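Local coordinates for molybdopterin biosynthesis moeA protein (Pyrococcus horikoshii, PDB 1WU2), which probably inserts molybdenum into molybdopterin in the final steps of molybdenum cofactor biosynthesis, at residues K241-L244 with E245-K248; S302-A305 with Q306-F310. All coordinates share one frame; numbering follows the deposited sequence.

Overall arrangement
Both contacts are single-helix affairs within the probable molybdopterin-binding region, and their centres lie 22 Å apart without touching. Contact 1, on and just ahead of helix 243-249, is partly buried: Thr243 and Lys246 face strands 184-190 and 252-255, while most of its other residues are exposed. Its chemistry is correspondingly ionic, a glutamate-lysine salt bridge with a water between two carboxylates. Contact 2 is buried throughout. Its helix 300-319 packs against helix 212-222 and against strand 343-351, and there aromatic rings and neutral amides replace the charges. In both, a side-chain nitrogen turns back to the residue four earlier, to a carboxylate in contact 1 and to a main-chain carbonyl in contact 2.

Contact 1: residues K241-L244 with E245-K248; sequences KETL and EKAK
Lys246 reaches back along helix 243-249 to Glu242, and its chain can be followed atom by atom. CB of Lys246 sits 3.4 Å from Thr243 O, the carbonyl that takes the backbone N-H of Ala247 at 3.2 Å. With CG beside the backbone N (chi1 -76°) and a bend at chi2, the chain turns back past the Glu242 carbonyl; CD lies too close to that oxygen for the detail there to be trusted. CE comes to 2.9 Å from Glu242 OE2, and a second bend, at chi4, delivers NZ to the same carboxylate, where the two side chains cross at a slant. The salt bridge from NZ to Glu242 OE2 is modelled very short, at 2.4 Å. NZ also donates to Glu242 O, though the place of that oxygen is less sure. The aliphatic part of Lys246 packs on Ile188, Tyr230 and Ile253 of the sheet. On the carboxylate's other oxygen, OE1, a water donates weakly at 3.3 Å; the same water gives a bond of 3.1 Å to Glu245 OE2. The two carboxylates, with Glu242 OE1 and Glu245 OE2 4.9 Å apart, would tend to repel each other, and the lysine and water probably offset that repulsion.

Contact 2: residues S302-A305 with Q306-F310; sequences SVFA and QFNLF
Ser302, Val303, Phe304 and Ala305 give their carbonyls to the N-H groups of Gln306, Phe307, Asn308 and Leu309 in regular four-residue steps, with a wider pi-type turn overlapping their end at 307-310. The side chain of Asn308 doubles the third of these bonds. Its ND2 donates to Phe304 O at 2.9 Å with an N-H...O angle of 154°, coming from above the carbonyl plane, while Asn308 N, 3.0 Å from the same oxygen, arrives from the opposite face. That ND2 also hangs 3.2 Å above the centre of the Phe304 ring, the amide and ring planes turned 56° apart. The ring comes beneath it because CG of Phe304 is anti to the backbone N (chi1 -176°). On another side of the helix, Gln306 runs out extended past Ser302, its CG 3.3 Å from Ser302 O. Its NE2 bonds to Gly284 O, whereas Ser302 OG turns to Ser297 OG. With Gln306 cut back to an alanine, Gly284 O would probably lose this donor and a gap would open beside Ile281 and Met296. Val303 and Phe307 pack on helix 212-222, and Phe304, Ala305, Asn308 and Leu309 on Phe345 of strand 343-351. Such a buried helix, following strand 293-295, fits the layered alpha/beta fold of the molybdopterin-binding domain where it joins the C-terminal region.

Contact 1: residues K241-L244 with E245-K248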
loop_
_atom_site.group_PDB
_atom_site.type_symbol
_atom_site.label_atom_id
_atom_site.label_comp_id
_atom_site.label_asym_id
_atom_site.label_seq_id
_atom_site.Cartn_x
_atom_site.Cartn_y
_atom_site.Cartn_z
ATOM N N LYS A 241 23.356 -23.917 14.824
ATOM C CA LYS A 241 23.008 -25.121 14.065
ATOM C C LYS A 241 21.524 -25.511 14.150
ATOM O O LYS A 241 21.093 -26.433 13.456
ATOM C CB LYS A 241 23.877 -26.306 14.505
ATOM C CG LYS A 241 24.419 -27.137 13.348
ATOM C CD LYS A 241 25.511 -26.397 12.580
ATOM C CE LYS A 241 26.470 -27.363 11.899
ATOM N NZ LYS A 241 25.751 -28.449 11.174
ATOM N N GLU A 242 20.753 -24.822 14.998
ATOM C CA GLU A 242 19.285 -24.939 14.998
ATOM C C GLU A 242 18.616 -24.195 13.827
ATOM O O GLU A 242 17.391 -24.093 13.776
ATOM C CB GLU A 242 18.686 -24.456 16.327
ATOM C CG GLU A 242 19.154 -23.082 16.775
ATOM C CD GLU A 242 18.063 -22.228 17.376
ATOM O OE1 GLU A 242 17.707 -22.445 18.553
ATOM O OE2 GLU A 242 17.575 -21.324 16.676
ATOM N N THR A 243 19.421 -23.665 12.906
ATOM C CA THR A 243 18.945 -23.225 11.594
ATOM C C THR A 243 18.288 -24.391 10.846
ATOM O O THR A 243 17.450 -24.177 9.972
ATOM C CB THR A 243 20.129 -22.645 10.766
ATOM O OG1 THR A 243 20.471 -21.342 11.257
ATOM C CG2 THR A 243 19.750 -22.394 9.302
ATOM N N LEU A 244 18.684 -25.615 11.186
ATOM C CA LEU A 244 18.063 -26.819 10.637
ATOM C C LEU A 244 16.583 -26.921 11.024
ATOM O O LEU A 244 15.762 -27.318 10.204
ATOM C CB LEU A 244 18.815 -28.082 11.080
ATOM C CG LEU A 244 18.840 -29.199 10.030
ATOM C CD1 LEU A 244 19.917 -28.929 8.979
ATOM C CD2 LEU A 244 19.049 -30.560 10.684
ATOM N N GLU A 245 16.249 -26.564 12.264
ATOM C CA GLU A 245 14.850 -26.518 12.704
ATOM C C GLU A 245 14.016 -25.526 11.884
ATOM O O GLU A 245 12.838 -25.766 11.627
ATOM C CB GLU A 245 14.754 -26.154 14.192
ATOM C CG GLU A 245 13.358 -26.327 14.787
ATOM C CD GLU A 245 13.204 -25.699 16.162
ATOM O OE1 GLU A 245 12.048 -25.537 16.613
ATOM O OE2 GLU A 245 14.231 -25.369 16.796
ATOM N N LYS A 246 14.638 -24.422 11.476
ATOM C CA LYS A 246 13.954 -23.359 10.740
ATOM C C LYS A 246 13.628 -23.800 9.328
ATOM O O LYS A 246 12.533 -23.554 8.843
ATOM C CB LYS A 246 14.811 -22.092 10.675
ATOM C CG LYS A 246 14.831 -21.305 11.958
ATOM C CD LYS A 246 15.430 -22.118 13.091
ATOM C CE LYS A 246 16.029 -21.278 14.195
ATOM N NZ LYS A 246 17.508 -21.458 14.283
ATOM N N ALA A 247 14.590 -24.449 8.677
ATOM C CA ALA A 247 14.439 -24.911 7.302
ATOM C C ALA A 247 13.347 -25.975 7.180
ATOM O O ALA A 247 12.655 -26.047 6.164
ATOM C CB ALA A 247 15.768 -25.445 6.780
ATOM N N LYS A 248 13.201 -26.790 8.225
ATOM C CA LYS A 248 12.150 -27.802 8.291
ATOM C C LYS A 248 10.785 -27.150 8.513
ATOM O O LYS A 248 9.835 -27.427 7.785
ATOM C CB LYS A 248 12.428 -28.800 9.422
ATOM C CG LYS A 248 13.722 -29.605 9.277
ATOM C CD LYS A 248 13.827 -30.295 7.922
ATOM C CE LYS A 248 14.788 -31.479 7.953
ATOM N NZ LYS A 248 14.072 -32.781 7.812
HETATM O O HOH W 1 14.408 -22.612 18.202
#

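Contact 2: residues S302-A305 with Q306-F310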
loop_
_atom_site.group_PDB
_atom_site.type_symbol
_atom_site.label_atom_id
_atom_site.label_comp_id
_atom_site.label_asym_id
_atom_site.label_seq_id
_atom_site.Cartn_x
_atom_site.Cartn_y
_atom_site.Cartn_z
ATOM N N SER A 302 20.899 -1.507 6.044
ATOM C CA SER A 302 21.374 -2.562 5.150
ATOM C C SER A 302 20.412 -3.755 5.012
ATOM O O SER A 302 20.314 -4.345 3.940
ATOM C CB SER A 302 22.748 -3.041 5.621
ATOM O OG SER A 302 23.278 -4.028 4.758
ATOM N N VAL A 303 19.717 -4.115 6.088
ATOM C CA VAL A 303 18.708 -5.178 6.044
ATOM C C VAL A 303 17.514 -4.762 5.183
ATOM O O VAL A 303 16.939 -5.589 4.482
ATOM C CB VAL A 303 18.205 -5.550 7.467
ATOM C CG1 VAL A 303 16.948 -6.425 7.407
ATOM C CG2 VAL A 303 19.293 -6.254 8.239
ATOM N N PHE A 304 17.149 -3.484 5.250
ATOM C CA PHE A 304 16.007 -2.942 4.513
ATOM C C PHE A 304 16.245 -3.015 3.009
ATOM O O PHE A 304 15.368 -3.432 2.258
ATOM C CB PHE A 304 15.761 -1.492 4.935
ATOM C CG PHE A 304 14.541 -0.863 4.312
ATOM C CD1 PHE A 304 13.286 -1.028 4.887
ATOM C CD2 PHE A 304 14.654 -0.076 3.170
ATOM C CE1 PHE A 304 12.162 -0.438 4.326
ATOM C CE2 PHE A 304 13.537 0.516 2.604
ATOM C CZ PHE A 304 12.287 0.335 3.181
ATOM N N ALA A 305 17.432 -2.604 2.580
ATOM C CA ALA A 305 17.818 -2.671 1.173
ATOM C C ALA A 305 17.885 -4.120 0.688
ATOM O O ALA A 305 17.488 -4.426 -0.435
ATOM C CB ALA A 305 19.150 -1.986 0.966
ATOM N N GLN A 306 18.379 -5.007 1.543
ATOM C CA GLN A 306 18.449 -6.427 1.216
ATOM C C GLN A 306 17.060 -7.052 1.124
ATOM O O GLN A 306 16.839 -7.958 0.328
ATOM C CB GLN A 306 19.290 -7.171 2.249
ATOM C CG GLN A 306 20.787 -6.967 2.060
ATOM C CD GLN A 306 21.606 -7.497 3.220
ATOM O OE1 GLN A 306 21.055 -7.893 4.253
ATOM N NE2 GLN A 306 22.925 -7.509 3.054
ATOM N N PHE A 307 16.123 -6.562 1.932
ATOM C CA PHE A 307 14.770 -7.099 1.924
ATOM C C PHE A 307 14.047 -6.678 0.650
ATOM O O PHE A 307 13.439 -7.502 -0.022
ATOM C CB PHE A 307 13.976 -6.649 3.154
ATOM C CG PHE A 307 12.567 -7.170 3.172
ATOM C CD1 PHE A 307 12.266 -8.375 3.785
ATOM C CD2 PHE A 307 11.553 -6.475 2.535
ATOM C CE1 PHE A 307 10.975 -8.866 3.775
ATOM C CE2 PHE A 307 10.259 -6.960 2.523
ATOM C CZ PHE A 307 9.968 -8.155 3.142
ATOM N N ASN A 308 14.127 -5.395 0.317
ATOM C CA ASN A 308 13.466 -4.862 -0.871
ATOM C C ASN A 308 14.043 -5.395 -2.183
ATOM O O ASN A 308 13.307 -5.600 -3.149
ATOM C CB ASN A 308 13.510 -3.332 -0.858
ATOM C CG ASN A 308 12.445 -2.733 0.034
ATOM O OD1 ASN A 308 11.283 -2.641 -0.357
ATOM N ND2 ASN A 308 12.832 -2.330 1.241
ATOM N N LEU A 309 15.350 -5.643 -2.205
ATOM C CA LEU A 309 16.037 -6.067 -3.426
ATOM C C LEU A 309 16.007 -7.581 -3.640
ATOM O O LEU A 309 16.194 -8.042 -4.763
ATOM C CB LEU A 309 17.493 -5.572 -3.435
ATOM C CG LEU A 309 17.678 -4.058 -3.579
ATOM C CD1 LEU A 309 19.114 -3.665 -3.309
ATOM C CD2 LEU A 309 17.263 -3.582 -4.961
ATOM N N PHE A 310 15.759 -8.350 -2.580
ATOM C CA PHE A 310 15.791 -9.811 -2.671
ATOM C C PHE A 310 14.537 -10.452 -2.093
ATOM O O PHE A 310 13.749 -11.053 -2.820
ATOM C CB PHE A 310 17.028 -10.366 -1.955
ATOM C CG PHE A 310 18.315 -10.104 -2.680
ATOM C CD1 PHE A 310 19.264 -9.248 -2.152
ATOM C CD2 PHE A 310 18.579 -10.723 -3.892
ATOM C CE1 PHE A 310 20.451 -9.011 -2.823
ATOM C CE2 PHE A 310 19.772 -10.487 -4.567
ATOM C CZ PHE A 310 20.704 -9.633 -4.030
#